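Local structure of DNA repair protein RAD2 (Saccharomyces cerevisiae, 4Q0W) at residues S52-F57 and K152-L157; Q238-D243 and M251-S256. The protein cuts single-stranded DNA as a magnesium-dependent endonuclease, making an incision essential for excision repair of DNA damaged by UV light, bulky adducts or cross-links. All blocks are in the same frame, centred on the assembly; numbering follows the deposited sequence. Where two conformers were deposited one is given.

Overall arrangement
Two helical contacts lie on opposite sides of the chain's centre, about 36 Å apart between their centres. Following the chain from the N terminus, helix 52-66 of the N-domain comes first and meets helix 148-160 of the I-domain, so interaction 1 closes a long excursion that includes strand 70-75, helix 81-98 and the unmodelled residues 100-143. The chain then adds the remaining strands of the mixed sheet before it reaches helix 230-240. Interaction 2 closes the short hairpin from there to helix 253-263, where potassium and DNA are bound. The two contacts follow in series, neither nested nor crossing: one joins the two halves of the nuclease core, the other shapes a DNA-binding element.

Interaction 1 of 2, residues S52-F57 and K152-L157; sequences SHITGF and KEVQEL
Val154 sets its CB over the centre of the Phe57 ring, 3.8 Å from the centroid and almost on the ring normal, a CH-pi contact at the heart of two helices packed in the Rossmann-like nuclease core of the XPG/RAD2 family. The helices run in broadly the same direction, at 31° to each other, and join the N-domain to the I-domain. Val154 CG1, anti to its own carbonyl carbon, leans over one side of the ring and comes within 3.5 Å of Phe57 CD1. The same methyl also reaches the edge of the His53 imidazole, 3.7 Å from CD2, so it is shared between one ring's face and another's rim. Phe57 and Val154 both rest on Phe75 of strand 70-75, which seats the pair against the central sheet.

One turn further along, Leu157 CD2 packs against Phe57 CB at 4.1 Å and borders the backbone oxygen of Ile54. Ile54 and Leu157 also touch helix 336-347, through Phe342 and Leu339 respectively. In the other direction, Ile54 CD1 packs on Glu153 CB at 3.8 Å, crossing the aliphatic part of the glutamate at about a right angle.

At the polar edge, His53 CG sits between its backbone N and carbonyl carbon, with Ile54 CG1 over one face of the imidazole toward the rim. The extended Glu153 chain delivers its carboxylate to the ring edge, the two planes only 26° apart. This charged partner would tend to favour a protonated imidazole. The bond itself is short and fairly straight: His53 NE2 donates to Glu153 OE2 over 2.6 Å with an N-H...O angle of 159°, meeting the oxygen nearly along its C-O axis.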
# COMPACT_ATOMS: atom_id res chain seq x y z
N SER A 52 -28.41 -15.88 -16.40
CA SER A 52 -27.72 -14.60 -16.53
C SER A 52 -26.64 -14.65 -17.62
O SER A 52 -26.27 -13.62 -18.19
CB SER A 52 -27.07 -14.21 -15.20
OG SER A 52 -26.01 -15.10 -14.89
N HIS A 53 -26.14 -15.85 -17.90
CA HIS A 53 -25.18 -16.01 -18.99
C HIS A 53 -25.83 -15.73 -20.34
O HIS A 53 -25.18 -15.22 -21.25
CB HIS A 53 -24.59 -17.42 -18.98
CG HIS A 53 -25.60 -18.50 -19.20
ND1 HIS A 53 -26.66 -18.71 -18.35
CD2 HIS A 53 -25.71 -19.43 -20.17
CE1 HIS A 53 -27.39 -19.73 -18.79
NE2 HIS A 53 -26.83 -20.18 -19.90
N ILE A 54 -27.12 -16.06 -20.47
CA ILE A 54 -27.85 -15.77 -21.70
C ILE A 54 -28.12 -14.28 -21.81
O ILE A 54 -27.87 -13.67 -22.84
CB ILE A 54 -29.18 -16.55 -21.77
CG1 ILE A 54 -28.93 -18.05 -21.63
CG2 ILE A 54 -29.93 -16.24 -23.08
CD1 ILE A 54 -28.24 -18.66 -22.81
N THR A 55 -28.64 -13.70 -20.73
CA THR A 55 -28.92 -12.27 -20.69
C THR A 55 -27.64 -11.48 -20.97
O THR A 55 -27.64 -10.54 -21.77
CB THR A 55 -29.48 -11.85 -19.31
OG1 THR A 55 -30.70 -12.56 -19.06
CG2 THR A 55 -29.75 -10.36 -19.25
N GLY A 56 -26.55 -11.88 -20.33
CA GLY A 56 -25.26 -11.21 -20.47
C GLY A 56 -24.74 -11.28 -21.89
O GLY A 56 -24.40 -10.24 -22.47
N PHE A 57 -24.65 -12.48 -22.45
CA PHE A 57 -24.19 -12.64 -23.82
C PHE A 57 -25.07 -11.87 -24.80
O PHE A 57 -24.54 -11.19 -25.69
CB PHE A 57 -24.15 -14.11 -24.23
CG PHE A 57 -22.81 -14.76 -24.01
CD1 PHE A 57 -22.42 -15.17 -22.74
CD2 PHE A 57 -21.94 -14.98 -25.08
CE1 PHE A 57 -21.19 -15.78 -22.54
CE2 PHE A 57 -20.71 -15.58 -24.89
CZ PHE A 57 -20.34 -15.98 -23.61
N LYS A 152 -22.89 -24.59 -24.36
CA LYS A 152 -23.67 -24.97 -25.54
C LYS A 152 -24.77 -23.95 -25.82
O LYS A 152 -25.06 -23.64 -26.98
CB LYS A 152 -24.26 -26.37 -25.37
CG LYS A 152 -23.27 -27.49 -25.63
N GLU A 153 -25.38 -23.43 -24.75
CA GLU A 153 -26.45 -22.45 -24.85
C GLU A 153 -26.00 -21.13 -25.48
O GLU A 153 -26.66 -20.61 -26.39
CB GLU A 153 -27.07 -22.19 -23.47
CG GLU A 153 -28.11 -23.24 -23.05
CD GLU A 153 -28.38 -23.25 -21.55
OE1 GLU A 153 -29.22 -24.05 -21.12
OE2 GLU A 153 -27.74 -22.46 -20.81
N VAL A 154 -24.90 -20.58 -24.99
CA VAL A 154 -24.42 -19.31 -25.52
C VAL A 154 -23.96 -19.52 -26.95
O VAL A 154 -24.11 -18.64 -27.80
CB VAL A 154 -23.33 -18.65 -24.63
CG1 VAL A 154 -23.88 -18.36 -23.25
CG2 VAL A 154 -22.10 -19.53 -24.52
N GLN A 155 -23.43 -20.71 -27.25
CA GLN A 155 -23.00 -20.96 -28.62
C GLN A 155 -24.20 -21.12 -29.56
O GLN A 155 -24.12 -20.75 -30.73
CB GLN A 155 -22.05 -22.15 -28.69
CG GLN A 155 -20.68 -21.85 -28.07
CD GLN A 155 -19.84 -23.09 -27.84
OE1 GLN A 155 -20.31 -24.22 -28.04
NE2 GLN A 155 -18.60 -22.90 -27.42
N GLU A 156 -25.30 -21.66 -29.06
CA GLU A 156 -26.52 -21.75 -29.85
C GLU A 156 -27.03 -20.34 -30.14
O GLU A 156 -27.42 -20.02 -31.26
CB GLU A 156 -27.59 -22.57 -29.13
CG GLU A 156 -28.95 -22.64 -29.85
CD GLU A 156 -28.86 -23.33 -31.20
OE1 GLU A 156 -27.96 -24.18 -31.38
OE2 GLU A 156 -29.68 -23.01 -32.09
N LEU A 157 -27.01 -19.49 -29.12
CA LEU A 157 -27.39 -18.09 -29.29
C LEU A 157 -26.54 -17.45 -30.38
O LEU A 157 -27.08 -16.83 -31.31
CB LEU A 157 -27.24 -17.34 -27.97
CG LEU A 157 -27.57 -15.85 -27.98
CD1 LEU A 157 -29.01 -15.61 -28.43
CD2 LEU A 157 -27.34 -15.26 -26.61

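Interaction 2 of 2, residues Q238-D243 and M251-S256. With K (potassium ion), chain F; nucleotides of chain D.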
# COMPACT_ATOMS: atom_id res chain seq x y z
N GLN A 238 7.68 -12.65 -15.43
CA GLN A 238 8.44 -13.44 -14.47
C GLN A 238 8.90 -12.66 -13.25
O GLN A 238 9.48 -13.23 -12.31
CB GLN A 238 9.62 -14.12 -15.17
CG GLN A 238 9.14 -15.19 -16.14
CD GLN A 238 10.22 -15.62 -17.10
OE1 GLN A 238 11.10 -16.40 -16.74
NE2 GLN A 238 10.15 -15.11 -18.32
N LEU A 239 8.67 -11.35 -13.25
CA LEU A 239 8.92 -10.56 -12.05
C LEU A 239 7.59 -10.30 -11.33
O LEU A 239 7.46 -10.48 -10.11
CB LEU A 239 9.60 -9.23 -12.40
CG LEU A 239 10.97 -9.38 -13.06
CD1 LEU A 239 11.49 -8.03 -13.54
CD2 LEU A 239 11.97 -10.08 -12.13
N LEU A 240 6.60 -9.88 -12.12
CA LEU A 240 5.30 -9.44 -11.63
C LEU A 240 4.40 -10.61 -11.26
O LEU A 240 3.58 -10.51 -10.34
CB LEU A 240 4.61 -8.59 -12.70
CG LEU A 240 5.29 -7.26 -13.00
CD1 LEU A 240 4.70 -6.60 -14.24
CD2 LEU A 240 5.13 -6.36 -11.78
N GLY A 241 4.55 -11.72 -11.98
CA GLY A 241 3.65 -12.85 -11.84
C GLY A 241 2.55 -12.85 -12.89
O GLY A 241 2.08 -11.78 -13.31
N SER A 242 2.12 -14.04 -13.31
CA SER A 242 1.00 -14.19 -14.23
C SER A 242 0.47 -15.60 -14.04
O SER A 242 0.84 -16.28 -13.09
CB SER A 242 1.46 -14.03 -15.68
OG SER A 242 2.27 -15.14 -16.08
N ASP A 243 -0.38 -16.04 -14.96
CA ASP A 243 -0.86 -17.42 -14.93
C ASP A 243 0.26 -18.44 -15.12
O ASP A 243 0.07 -19.63 -14.83
CB ASP A 243 -1.90 -17.66 -16.02
CG ASP A 243 -3.26 -17.09 -15.68
OD1 ASP A 243 -3.50 -16.82 -14.48
OD2 ASP A 243 -4.09 -16.94 -16.61
N MET A 251 8.67 -7.63 -6.11
CA MET A 251 8.66 -7.02 -7.43
C MET A 251 7.26 -6.54 -7.86
O MET A 251 6.46 -7.32 -8.38
CB MET A 251 9.24 -7.95 -8.49
CG MET A 251 10.72 -8.29 -8.29
SD MET A 251 11.85 -6.93 -8.68
CE MET A 251 12.32 -6.45 -7.00
N GLY A 252 6.99 -5.26 -7.65
CA GLY A 252 5.79 -4.64 -8.19
C GLY A 252 6.14 -3.95 -9.50
O GLY A 252 7.27 -4.08 -9.98
N PRO A 253 5.18 -3.20 -10.07
CA PRO A 253 5.39 -2.61 -11.40
C PRO A 253 6.56 -1.64 -11.43
O PRO A 253 7.23 -1.55 -12.47
CB PRO A 253 4.07 -1.86 -11.68
CG PRO A 253 3.41 -1.70 -10.32
CD PRO A 253 3.85 -2.88 -9.52
N VAL A 254 6.83 -0.94 -10.33
CA VAL A 254 7.93 0.02 -10.31
C VAL A 254 9.27 -0.70 -10.37
O VAL A 254 10.11 -0.42 -11.22
CB VAL A 254 7.92 0.89 -9.05
CG1 VAL A 254 9.12 1.84 -9.06
CG2 VAL A 254 6.62 1.67 -8.94
N SER A 255 9.47 -1.62 -9.43
CA SER A 255 10.74 -2.32 -9.32
C SER A 255 11.00 -3.19 -10.55
O SER A 255 12.15 -3.32 -11.00
CB SER A 255 10.77 -3.18 -8.06
OG SER A 255 10.27 -2.45 -6.95
N SER A 256 9.94 -3.78 -11.11
CA SER A 256 10.10 -4.69 -12.24
C SER A 256 10.55 -3.94 -13.48
O SER A 256 11.45 -4.39 -14.19
CB SER A 256 8.80 -5.45 -12.50
OG SER A 256 8.46 -6.23 -11.38
K K F . 5.35 -9.77 -6.83
P DA D 9 6.79 -1.77 -6.47
OP1 DA D 9 7.88 -2.57 -7.10
OP2 DA D 9 5.72 -1.21 -7.33
O5' DA D 9 6.13 -2.64 -5.30
C5' DA D 9 6.97 -3.16 -4.27
C4' DA D 9 6.15 -3.96 -3.28
O4' DA D 9 5.24 -3.07 -2.57
C3' DA D 9 5.27 -5.06 -3.87
O3' DA D 9 5.52 -6.20 -3.07
C2' DA D 9 3.84 -4.54 -3.73
C1' DA D 9 3.97 -3.67 -2.48
N9 DA D 9 3.04 -2.55 -2.37
C8 DA D 9 2.86 -1.55 -3.29
N7 DA D 9 1.98 -0.66 -2.91
C5 DA D 9 1.57 -1.09 -1.66
C6 DA D 9 0.64 -0.56 -0.74
N6 DA D 9 -0.04 0.57 -0.98
N1 DA D 9 0.46 -1.23 0.42
C2 DA D 9 1.16 -2.36 0.64
N3 DA D 9 2.06 -2.95 -0.17
C4 DA D 9 2.22 -2.26 -1.30
P DG D 8 7.85 4.89 -5.75
OP1 DG D 8 9.05 4.90 -6.64
OP2 DG D 8 6.58 5.53 -6.15
O5' DG D 8 7.48 3.37 -5.38
C5' DG D 8 8.51 2.56 -4.87
C4' DG D 8 7.88 1.29 -4.36
O4' DG D 8 7.13 1.56 -3.16
C3' DG D 8 6.93 0.63 -5.36
O3' DG D 8 7.56 -0.59 -5.69
C2' DG D 8 5.60 0.51 -4.60
C1' DG D 8 6.01 0.70 -3.15
N9 DG D 8 4.99 1.29 -2.29
C8 DG D 8 4.25 2.44 -2.46
N7 DG D 8 3.42 2.67 -1.48
C5 DG D 8 3.63 1.61 -0.60
C6 DG D 8 3.03 1.31 0.64
O6 DG D 8 2.15 1.95 1.23
N1 DG D 8 3.53 0.13 1.19
C2 DG D 8 4.51 -0.65 0.61
N2 DG D 8 4.90 -1.75 1.28
N3 DG D 8 5.08 -0.37 -0.55
C4 DG D 8 4.59 0.76 -1.09
O HOH W 1 3.35 -9.08 -8.38
O HOH W 2 4.33 -11.89 -7.93
O HOH W 3 4.39 -11.54 -5.24
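Gly252 O, beside the tip of Leu240, is gripped twice by Ser256: the backbone N donates over 2.9 Å in the first turn of helix 253-263, and OG donates to the same oxygen over 2.8 Å from above the carbonyl plane. Ser256 OG can turn back to this oxygen because it lies beside its own backbone N, anti to the carbonyl carbon (chi1 -62°). The hydroxyl oxygen also touches two leucines, Leu239 CB and Leu240 CD2. Leu240 CD2 presses further into the helix start, 3.5 Å from Gly252 C, and borders the Pro253 ring. Next to it Met251 CB abuts Leu239 O at 3.5 Å, after which the bent methionine chain leads away.

These contacts close the hairpin of the helix-three-turn-helix element, a DNA-binding motif of this nuclease family. Gly252 is the N-cap, and the helix start holds a phosphate of the DNA: Val254 N donates to OP2 of DA9 of chain D (3.2 Å), and Ser255 N to OP1 of the same nucleotide (3.0 Å). Such an N-terminal helix end would help to offset the phosphate charge. A potassium ion reinforces the grip. Met251 O binds it at 3.1 Å along with three waters, Leu248 O and a DNA phosphate, while one of the waters donates to Leu240 O, linking the end of the first helix to the ion.

Within the connecting loop, Gly241 leaves helix 230-240 with positive phi and the chain runs on to Asp243, a probable ligand of the second magnesium. Leu240 and Pro253 pack together on Ile8 of helix 5-9, whereas Leu239 reaches Val259 of helix 253-263 and Leu266 of helix 266-278.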